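Local coordinates for protein trichothecene 15-O-acetyltransferase TRI3 (Fusarium sporotrichioides, PDB 3FOT) that acetylates the C-15 oxygen of trichothecene intermediates such as 15-deacetylcalonectrin during mycotoxin biosynthesis, at residues 432-443 with 474-485. Sequence-based numbering, arbitrary orientation.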
loop_
_atom_site.group_PDB
_atom_site.type_symbol
_atom_site.label_atom_id
_atom_site.label_comp_id
_atom_site.label_asym_id
_atom_site.label_seq_id
_atom_site.Cartn_x
_atom_site.Cartn_y
_atom_site.Cartn_z
ATOM N N ALA A 432 -4.654 -5.216 -21.073
ATOM C CA ALA A 432 -3.929 -5.465 -19.833
ATOM C C ALA A 432 -4.887 -6.083 -18.843
ATOM O O ALA A 432 -5.985 -5.563 -18.630
ATOM C CB ALA A 432 -3.383 -4.177 -19.268
ATOM N N ASN A 433 -4.486 -7.197 -18.249
ATOM C CA ASN A 433 -5.352 -7.848 -17.290
ATOM C C ASN A 433 -5.345 -7.128 -15.930
ATOM O O ASN A 433 -4.329 -6.570 -15.528
ATOM C CB ASN A 433 -5.020 -9.334 -17.165
ATOM C CG ASN A 433 -5.854 -10.193 -18.121
ATOM O OD1 ASN A 433 -5.578 -11.374 -18.302
ATOM N ND2 ASN A 433 -6.889 -9.589 -18.733
ATOM N N PRO A 434 -6.503 -7.109 -15.246
ATOM C CA PRO A 434 -6.525 -6.553 -13.902
ATOM C C PRO A 434 -5.532 -7.251 -12.967
ATOM O O PRO A 434 -5.227 -8.453 -13.115
ATOM C CB PRO A 434 -7.979 -6.772 -13.459
ATOM C CG PRO A 434 -8.735 -6.819 -14.775
ATOM C CD PRO A 434 -7.839 -7.571 -15.666
ATOM N N LEU A 435 -5.036 -6.486 -11.999
ATOM C CA LEU A 435 -4.145 -7.016 -10.988
ATOM C C LEU A 435 -4.834 -6.928 -9.624
ATOM O O LEU A 435 -5.489 -5.935 -9.325
ATOM C CB LEU A 435 -2.834 -6.220 -10.956
ATOM C CG LEU A 435 -1.803 -6.679 -9.896
ATOM C CD1 LEU A 435 -1.195 -8.039 -10.268
ATOM C CD2 LEU A 435 -0.722 -5.627 -9.727
ATOM N N PHE A 436 -4.693 -7.978 -8.821
ATOM C CA PHE A 436 -5.224 -7.964 -7.454
ATOM C C PHE A 436 -4.133 -7.733 -6.409
ATOM O O PHE A 436 -3.075 -8.376 -6.447
ATOM C CB PHE A 436 -5.936 -9.288 -7.161
ATOM C CG PHE A 436 -6.459 -9.387 -5.758
ATOM C CD1 PHE A 436 -7.479 -8.531 -5.321
ATOM C CD2 PHE A 436 -5.926 -10.317 -4.869
ATOM C CE1 PHE A 436 -7.969 -8.605 -3.996
ATOM C CE2 PHE A 436 -6.416 -10.394 -3.547
ATOM C CZ PHE A 436 -7.443 -9.528 -3.126
ATOM N N ILE A 437 -4.417 -6.815 -5.479
ATOM C CA ILE A 437 -3.545 -6.546 -4.350
ATOM C C ILE A 437 -4.371 -6.678 -3.078
ATOM O O ILE A 437 -5.384 -5.993 -2.922
ATOM C CB ILE A 437 -2.912 -5.131 -4.409
ATOM C CG1 ILE A 437 -2.229 -4.883 -5.757
ATOM C CG2 ILE A 437 -1.926 -4.987 -3.267
ATOM C CD1 ILE A 437 -3.052 -3.993 -6.722
ATOM N N SER A 438 -3.976 -7.591 -2.196
ATOM C CA SER A 438 -4.632 -7.704 -0.904
ATOM C C SER A 438 -3.902 -6.860 0.155
ATOM O O SER A 438 -2.700 -7.050 0.408
ATOM C CB SER A 438 -4.703 -9.165 -0.468
ATOM O OG SER A 438 -5.388 -9.265 0.766
ATOM N N ASP A 439 -4.633 -5.924 0.757
ATOM C CA ASP A 439 -4.104 -5.084 1.841
ATOM C C ASP A 439 -4.398 -5.664 3.241
ATOM O O ASP A 439 -3.805 -5.226 4.239
ATOM C CB ASP A 439 -4.676 -3.672 1.743
ATOM C CG ASP A 439 -4.128 -2.884 0.560
ATOM O OD1 ASP A 439 -2.920 -2.998 0.260
ATOM O OD2 ASP A 439 -4.907 -2.118 -0.057
ATOM N N GLY A 440 -5.321 -6.626 3.306
ATOM C CA GLY A 440 -5.618 -7.356 4.538
ATOM C C GLY A 440 -6.419 -6.558 5.540
ATOM O O GLY A 440 -7.055 -5.576 5.186
ATOM N N ILE A 441 -6.324 -6.961 6.802
ATOM C CA ILE A 441 -7.145 -6.423 7.885
ATOM C C ILE A 441 -6.445 -5.249 8.570
ATOM O O ILE A 441 -5.378 -5.414 9.147
ATOM C CB ILE A 441 -7.454 -7.544 8.886
ATOM C CG1 ILE A 441 -8.257 -8.644 8.167
ATOM C CG2 ILE A 441 -8.174 -6.997 10.123
ATOM C CD1 ILE A 441 -8.472 -9.899 8.987
ATOM N N ASN A 442 -7.060 -4.071 8.503
ATOM C CA ASN A 442 -6.411 -2.849 8.945
ATOM C C ASN A 442 -6.217 -2.787 10.461
ATOM O O ASN A 442 -5.402 -2.010 10.936
ATOM C CB ASN A 442 -7.158 -1.615 8.424
ATOM C CG ASN A 442 -6.825 -1.286 6.992
ATOM O OD1 ASN A 442 -7.717 -1.075 6.137
ATOM N ND2 ASN A 442 -5.552 -1.195 6.715
ATOM N N GLU A 443 -6.944 -3.627 11.214
ATOM C CA GLU A 443 -6.772 -3.684 12.675
ATOM C C GLU A 443 -5.386 -4.180 13.098
ATOM O O GLU A 443 -4.953 -3.949 14.241
ATOM C CB GLU A 443 -7.867 -4.563 13.305
ATOM C CG GLU A 443 -9.186 -3.798 13.536
ATOM C CD GLU A 443 -10.145 -3.822 12.338
ATOM O OE1 GLU A 443 -9.766 -4.286 11.225
ATOM O OE2 GLU A 443 -11.306 -3.400 12.533
ATOM N N PRO A 474 -1.841 1.068 -17.433
ATOM C CA PRO A 474 -3.184 0.894 -17.956
ATOM C C PRO A 474 -3.925 -0.371 -17.505
ATOM O O PRO A 474 -4.807 -0.823 -18.210
ATOM C CB PRO A 474 -2.950 0.863 -19.468
ATOM C CG PRO A 474 -1.633 0.172 -19.590
ATOM C CD PRO A 474 -0.816 0.627 -18.401
ATOM N N TYR A 475 -3.576 -0.943 -16.351
ATOM C CA TYR A 475 -4.370 -2.073 -15.834
ATOM C C TYR A 475 -5.208 -1.605 -14.652
ATOM O O TYR A 475 -4.890 -0.601 -14.017
ATOM C CB TYR A 475 -3.511 -3.286 -15.432
ATOM C CG TYR A 475 -2.440 -2.995 -14.420
ATOM C CD1 TYR A 475 -2.678 -3.140 -13.048
ATOM C CD2 TYR A 475 -1.170 -2.590 -14.829
ATOM C CE1 TYR A 475 -1.676 -2.897 -12.122
ATOM C CE2 TYR A 475 -0.180 -2.321 -13.916
ATOM C CZ TYR A 475 -0.433 -2.465 -12.565
ATOM O OH TYR A 475 0.576 -2.210 -11.665
ATOM N N LEU A 476 -6.281 -2.332 -14.379
ATOM C CA LEU A 476 -7.118 -2.032 -13.233
ATOM C C LEU A 476 -6.418 -2.653 -12.052
ATOM O O LEU A 476 -6.111 -3.846 -12.070
ATOM C CB LEU A 476 -8.513 -2.643 -13.406
ATOM C CG LEU A 476 -9.352 -2.082 -14.557
ATOM C CD1 LEU A 476 -10.687 -2.766 -14.573
ATOM C CD2 LEU A 476 -9.539 -0.557 -14.465
ATOM N N ALA A 477 -6.121 -1.840 -11.041
ATOM C CA ALA A 477 -5.454 -2.359 -9.856
ATOM C C ALA A 477 -6.497 -2.432 -8.762
ATOM O O ALA A 477 -6.985 -1.390 -8.309
ATOM C CB ALA A 477 -4.316 -1.419 -9.440
ATOM N N ILE A 478 -6.779 -3.649 -8.310
ATOM C CA ILE A 478 -7.906 -3.917 -7.438
ATOM C C ILE A 478 -7.383 -4.277 -6.076
ATOM O O ILE A 478 -6.623 -5.239 -5.935
ATOM C CB ILE A 478 -8.809 -5.046 -8.015
ATOM C CG1 ILE A 478 -9.284 -4.655 -9.422
ATOM C CG2 ILE A 478 -10.006 -5.262 -7.105
ATOM C CD1 ILE A 478 -9.713 -5.817 -10.265
ATOM N N ARG A 479 -7.760 -3.480 -5.071
ATOM C CA ARG A 479 -7.241 -3.675 -3.727
ATOM C C ARG A 479 -8.374 -4.123 -2.795
ATOM O O ARG A 479 -9.498 -3.641 -2.925
ATOM C CB ARG A 479 -6.642 -2.374 -3.190
ATOM C CG ARG A 479 -5.725 -1.610 -4.178
ATOM C CD ARG A 479 -4.981 -0.493 -3.425
ATOM N NE ARG A 479 -3.940 -1.036 -2.555
ATOM C CZ ARG A 479 -2.698 -1.307 -2.923
ATOM N NH1 ARG A 479 -1.850 -1.797 -2.025
ATOM N NH2 ARG A 479 -2.293 -1.085 -4.169
ATOM N N LEU A 480 -8.074 -5.026 -1.871
ATOM C CA LEU A 480 -9.052 -5.428 -0.855
ATOM C C LEU A 480 -8.488 -5.155 0.523
ATOM O O LEU A 480 -7.367 -5.562 0.827
ATOM C CB LEU A 480 -9.357 -6.932 -0.963
ATOM C CG LEU A 480 -10.362 -7.512 0.061
ATOM C CD1 LEU A 480 -11.771 -7.066 -0.248
ATOM C CD2 LEU A 480 -10.260 -9.036 0.175
ATOM N N ASP A 481 -9.251 -4.488 1.376
ATOM C CA ASP A 481 -8.887 -4.572 2.790
ATOM C C ASP A 481 -10.113 -4.657 3.675
ATOM O O ASP A 481 -11.227 -4.836 3.172
ATOM C CB ASP A 481 -7.877 -3.516 3.228
ATOM C CG ASP A 481 -8.335 -2.128 2.981
ATOM O OD1 ASP A 481 -9.549 -1.931 2.740
ATOM O OD2 ASP A 481 -7.445 -1.232 3.068
ATOM N N SER A 482 -9.904 -4.532 4.972
ATOM C CA SER A 482 -10.975 -4.705 5.921
ATOM C C SER A 482 -10.799 -3.746 7.072
ATOM O O SER A 482 -9.676 -3.501 7.508
ATOM C CB SER A 482 -10.958 -6.129 6.477
ATOM O OG SER A 482 -12.064 -6.298 7.352
ATOM N N TRP A 483 -11.918 -3.223 7.566
ATOM C CA TRP A 483 -11.897 -2.421 8.797
ATOM C C TRP A 483 -13.214 -2.589 9.513
ATOM O O TRP A 483 -14.257 -2.520 8.869
ATOM C CB TRP A 483 -11.697 -0.983 8.415
ATOM C CG TRP A 483 -11.608 0.011 9.522
ATOM C CD1 TRP A 483 -12.453 1.053 9.744
ATOM C CD2 TRP A 483 -10.591 0.089 10.518
ATOM N NE1 TRP A 483 -12.028 1.781 10.848
ATOM C CE2 TRP A 483 -10.892 1.204 11.340
ATOM C CE3 TRP A 483 -9.460 -0.686 10.815
ATOM C CZ2 TRP A 483 -10.092 1.580 12.422
ATOM C CZ3 TRP A 483 -8.661 -0.309 11.908
ATOM C CH2 TRP A 483 -8.984 0.824 12.689
ATOM N N ARG A 484 -13.170 -2.840 10.830
ATOM C CA ARG A 484 -14.419 -2.992 11.629
ATOM C C ARG A 484 -15.337 -4.046 10.983
ATOM O O ARG A 484 -16.583 -3.871 10.905
ATOM C CB ARG A 484 -15.152 -1.668 11.785
ATOM C CG ARG A 484 -14.340 -0.660 12.607
ATOM C CD ARG A 484 -15.049 0.660 12.629
ATOM N NE ARG A 484 -14.327 1.636 13.440
ATOM C CZ ARG A 484 -14.442 1.758 14.771
ATOM N NH1 ARG A 484 -13.740 2.691 15.402
ATOM N NH2 ARG A 484 -15.277 0.975 15.469
ATOM N N ASP A 485 -14.692 -5.131 10.556
ATOM C CA ASP A 485 -15.331 -6.324 9.943
ATOM C C ASP A 485 -16.012 -6.072 8.602
ATOM O O ASP A 485 -16.781 -6.921 8.134
ATOM C CB ASP A 485 -16.352 -6.968 10.884
ATOM C CG ASP A 485 -15.707 -7.736 12.008
ATOM O OD1 ASP A 485 -14.668 -8.401 11.785
ATOM O OD2 ASP A 485 -16.284 -7.693 13.104
HETATM O O HOH W 1 -7.100 -4.016 -16.586
HETATM O O HOH W 2 -11.744 -5.734 10.056
#
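Arg479 forms a bidentate salt bridge with Asp439 across a parallel pair of strands, 435-441 and 477-483, interrupted by a beta bulge, an example of how the extra residue of a bulge can turn its side chain toward the neighbouring strand. Arg479 NE donates to Asp439 OD2 at 2.9 Å and Arg479 NH1 to Asp439 OD1 at 2.8 Å, each oxygen using its syn lone pair. The carboxylate and guanidinium planes are only 24° apart, and the bend of Arg479 at chi3 (73°) brings one guanidinium face over Ile437, whose CG2 is 3.4 Å from Arg479 NH1. The two bonds should fix the carboxylate's rotation, and the positive charge of Arg479 probably eases the closeness of Asp439 OD2 to Asp481 OD2, 4.1 Å away.

The bulge lies at Asp439, between the bridges Ser438-Leu480 and Gly440-Asp481; Leu480 O accepts a hydrogen bond from Asp439 N and, weakly, from Gly440 N. On the face opposite Ile437 and Arg479, the Phe436 ring presents its edge to Leu480 CB and packs against helix 306-321. Farther out, Phe467 of strand 457-469 touches both salt-bridge partners, while strand 486-494 flanks 477-483 in this BAHD-superfamily enzyme. Where the strands end, Glu443 OE2 accepts hydrogen bonds from Arg484 N, at 2.6 Å, and bonds His448 NE2.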